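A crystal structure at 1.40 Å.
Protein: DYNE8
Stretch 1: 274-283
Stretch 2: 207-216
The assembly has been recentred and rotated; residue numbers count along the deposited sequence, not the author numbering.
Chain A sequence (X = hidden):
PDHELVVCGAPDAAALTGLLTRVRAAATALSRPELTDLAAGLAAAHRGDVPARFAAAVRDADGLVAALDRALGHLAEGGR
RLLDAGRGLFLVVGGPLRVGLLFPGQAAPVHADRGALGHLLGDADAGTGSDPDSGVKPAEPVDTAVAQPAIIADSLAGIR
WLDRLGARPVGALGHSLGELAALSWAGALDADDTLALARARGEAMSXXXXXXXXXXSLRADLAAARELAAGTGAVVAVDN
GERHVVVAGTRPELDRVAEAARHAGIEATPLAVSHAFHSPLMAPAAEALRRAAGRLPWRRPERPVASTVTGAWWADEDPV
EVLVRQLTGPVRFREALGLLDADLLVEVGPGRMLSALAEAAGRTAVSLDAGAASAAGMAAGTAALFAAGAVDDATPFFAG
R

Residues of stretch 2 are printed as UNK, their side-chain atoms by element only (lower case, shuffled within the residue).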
# COMPACT_ATOMS: atom_id res chain seq x y z
N SER A 274 2.93 -5.87 21.72
CA SER A 274 2.74 -5.80 23.18
C SER A 274 1.72 -4.80 23.55
O SER A 274 1.65 -4.36 24.71
CB SER A 274 4.10 -5.33 23.84
OG SER A 274 5.10 -6.30 23.56
N HIS A 275 0.89 -4.34 22.57
CA HIS A 275 -0.19 -3.36 22.79
C HIS A 275 -1.41 -3.79 22.08
O HIS A 275 -1.30 -4.27 20.93
CB HIS A 275 0.19 -2.03 22.24
CG HIS A 275 1.37 -1.37 22.87
ND1 HIS A 275 2.65 -1.76 22.58
CD2 HIS A 275 1.44 -0.32 23.73
CE1 HIS A 275 3.50 -0.94 23.22
NE2 HIS A 275 2.79 -0.11 23.97
N ALA A 276 -2.54 -3.58 22.70
CA ALA A 276 -3.85 -3.72 22.05
C ALA A 276 -4.11 -2.44 21.26
O ALA A 276 -4.95 -1.61 21.68
CB ALA A 276 -4.93 -3.98 23.12
N PHE A 277 -3.39 -2.26 20.13
CA PHE A 277 -3.65 -1.07 19.33
C PHE A 277 -5.07 -1.17 18.82
O PHE A 277 -5.69 -2.22 18.68
CB PHE A 277 -2.67 -1.12 18.13
CG PHE A 277 -1.23 -0.91 18.50
CD1 PHE A 277 -0.81 0.18 19.32
CD2 PHE A 277 -0.28 -1.71 17.96
CE1 PHE A 277 0.57 0.33 19.62
CE2 PHE A 277 1.11 -1.51 18.26
CZ PHE A 277 1.49 -0.50 19.05
N HIS A 278 -5.60 0.02 18.56
CA HIS A 278 -6.99 0.15 18.03
C HIS A 278 -7.99 -0.49 18.93
O HIS A 278 -8.92 -1.21 18.53
CB HIS A 278 -7.04 -0.35 16.56
CG HIS A 278 -6.28 0.54 15.67
ND1 HIS A 278 -6.80 1.82 15.41
CD2 HIS A 278 -5.05 0.50 15.13
CE1 HIS A 278 -5.93 2.47 14.66
NE2 HIS A 278 -4.83 1.71 14.49
N SER A 279 -7.87 -0.14 20.24
CA SER A 279 -8.79 -0.57 21.27
C SER A 279 -8.85 0.58 22.29
O SER A 279 -7.97 1.43 22.34
CB SER A 279 -8.34 -1.89 21.95
OG SER A 279 -7.38 -1.64 22.98
N PRO A 280 -9.81 0.49 23.23
CA PRO A 280 -9.86 1.44 24.35
C PRO A 280 -8.62 1.51 25.21
O PRO A 280 -8.44 2.51 25.88
CB PRO A 280 -11.06 0.99 25.17
CG PRO A 280 -11.99 0.37 24.10
CD PRO A 280 -11.05 -0.31 23.12
N LEU A 281 -7.78 0.48 25.19
CA LEU A 281 -6.52 0.54 26.01
C LEU A 281 -5.57 1.56 25.47
O LEU A 281 -4.57 1.92 26.11
CB LEU A 281 -5.81 -0.82 26.07
CG LEU A 281 -6.70 -1.79 26.80
CD1 LEU A 281 -6.02 -3.11 26.82
CD2 LEU A 281 -7.00 -1.29 28.28
N MET A 282 -5.80 2.11 24.28
CA MET A 282 -5.03 3.24 23.72
C MET A 282 -5.58 4.62 24.09
O MET A 282 -4.93 5.59 23.64
CB MET A 282 -4.90 3.09 22.18
CG MET A 282 -4.32 1.78 21.72
SD MET A 282 -2.70 1.29 22.51
CE MET A 282 -1.85 2.65 21.80
N ALA A 283 -6.58 4.69 24.95
CA ALA A 283 -7.11 6.03 25.26
C ALA A 283 -6.05 6.98 25.90
O ALA A 283 -6.02 8.14 25.55
CB ALA A 283 -8.32 5.87 26.18
N UNK A 207 3.98 3.91 24.95
CA UNK A 207 3.72 3.79 26.43
C UNK A 207 3.03 2.47 26.72
O UNK A 207 2.16 2.03 25.94
c UNK A 207 2.87 4.95 26.88
N UNK A 208 3.33 1.81 27.83
CA UNK A 208 2.67 0.58 28.14
C UNK A 208 1.21 0.75 28.36
O UNK A 208 0.75 1.81 28.87
c UNK A 208 3.35 0.03 29.46
N UNK A 209 0.44 -0.25 27.98
CA UNK A 209 -0.96 -0.28 28.33
C UNK A 209 -1.10 -0.59 29.85
O UNK A 209 -0.11 -1.07 30.48
c UNK A 209 -1.86 -0.83 26.03
o UNK A 209 -1.12 -2.61 27.48
c UNK A 209 -1.72 -1.31 27.48
N UNK A 210 -2.26 -0.37 30.41
CA UNK A 210 -2.47 -0.55 31.85
C UNK A 210 -2.19 -1.98 32.26
O UNK A 210 -1.76 -2.21 33.38
c UNK A 210 -4.17 -0.33 33.75
c UNK A 210 -3.89 -0.12 32.22
o UNK A 210 -5.08 -2.27 34.83
c UNK A 210 -5.35 -1.18 34.20
o UNK A 210 -6.52 -0.70 34.09
N UNK A 211 -2.51 -2.95 31.42
CA UNK A 211 -2.22 -4.33 31.74
C UNK A 211 -1.69 -4.95 30.48
O UNK A 211 -1.92 -4.39 29.36
c UNK A 211 -3.46 -5.05 32.20
N UNK A 212 -1.07 -6.15 30.50
CA UNK A 212 -0.55 -6.77 29.33
C UNK A 212 -1.68 -6.99 28.31
O UNK A 212 -2.76 -7.39 28.64
c UNK A 212 -0.72 -6.91 31.76
c UNK A 212 0.03 -8.12 29.82
c UNK A 212 0.38 -7.76 31.31
N UNK A 213 -1.31 -6.66 27.07
CA UNK A 213 -2.34 -6.61 25.98
C UNK A 213 -1.67 -6.92 24.70
O UNK A 213 -0.47 -6.89 24.48
o UNK A 213 -2.25 -4.19 25.61
c UNK A 213 -3.05 -5.24 25.99
N UNK A 214 -2.52 -7.16 23.71
CA UNK A 214 -2.05 -7.54 22.37
C UNK A 214 -3.15 -7.65 21.34
O UNK A 214 -4.25 -7.08 21.55
N UNK A 215 -2.82 -8.41 20.29
CA UNK A 215 -3.71 -8.49 19.08
C UNK A 215 -3.69 -9.91 18.56
O UNK A 215 -2.67 -10.63 18.68
c UNK A 215 -3.20 -6.08 18.51
s UNK A 215 -2.61 -4.89 17.29
c UNK A 215 -3.29 -7.46 17.98
c UNK A 215 -4.11 -4.41 16.38
N UNK A 216 -4.82 -10.32 17.98
CA UNK A 216 -5.06 -11.68 17.55
C UNK A 216 -5.69 -11.62 16.15
O UNK A 216 -6.77 -10.97 16.02
c UNK A 216 -5.98 -12.42 18.53
c UNK A 216 -6.28 -13.89 18.23
c UNK A 216 -4.98 -14.71 18.39
c UNK A 216 -7.34 -14.36 19.22
O HOH W 1 2.04 -2.50 26.80
O HOH W 2 -4.16 1.21 28.83
O HOH W 3 1.64 -6.02 26.86

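Position 207 carries a single side-chain carbon, set sideways to stretch 1 and reaching nothing there. It is alanine, and what Ala207 offers is backbone: His275 NE2 donates a hydrogen bond to Ala207 O at 3.0 Å, with the oxygen at the ring edge, near its plane.

Position 208 again has one carbon, directed away from stretch 1. This second alanine, Ala208, meets the histidine through its backbone, CA lying 4.2 Å from His275 NE2.

Position 209 has three side-chain atoms: one carbon that carries an oxygen and a further carbon. It points toward stretch 1, and the terminal carbon lies 3.9 Å from Leu281 O, 4.1 Å from His275 CD2 and 4.2 Å from Met282 SD. A fork of one oxygen and one carbon at CB is threonine. The hydroxyl of Thr209 turns to its own stretch, donating from OG1 to the backbone O of position 211 at 2.7 Å.

Position 210 shows three carbons in a row, the third bearing two oxygens: a carboxylate on a two-carbon arm, without contact to stretch 1, hence glutamate. The backbone N of Glu210 donates to water 2 (2.9 Å), which in turn donates to Leu281 O (2.8 Å).

Position 211 has one carbon and touches nothing on stretch 1. It is alanine, and the carbonyl of Ala211 is the acceptor for Thr209 OG1.

Position 212 has three carbons closing a ring onto the backbone N, directed away from stretch 1: the mark of proline. Pro212 leads into the strand that begins at 213.

Position 213 has one carbon followed by one oxygen, pointing toward stretch 1. The oxygen lies 3.0 Å from Ala276 N, and CB packs 3.7 Å from both Ala276 CB and Leu281 CD1. This is serine, and Ser213 OG accepts from Ala276 N and donates to Thr209 OG1 at 2.7 Å.

Position 214 has no side-chain atoms; its O receives a CA-H...O contact from Ala276 CA at 3.4 Å, and its CA lies 3.7 Å from His275 O. It is glycine, and at Gly214 the backbones come close.

Position 215 is an unbranched chain of two carbons, a sulfur and a carbon. It starts sideways, but its end comes nearer: the terminal carbon is 3.5 Å from Phe277 O, and the sulfur is 3.9 Å from Phe277 CB. This is methionine; Met215 SD also lies 5.2 Å from the Phe277 ring centroid, in an oblique approach.

Position 216 has four carbons forked at the second, out of reach of stretch 1. It is leucine, and Leu216 is buried.

Each stretch lends one side chain to the other's backbone: Ser213 OG accepts from Ala276 N, and His275 NE2 donates to Ala207 O. The first bond continues through Thr209 OG1 to Ala211 O. Waters 1 and 3 bridge Ser274 O to Thr209 N and Ser213 N. Around this polar framework, the Thr209 methyl, Leu281 and Met215 supply apolar packing.

Stretch 2, residues 207-216: AATEAPSGML
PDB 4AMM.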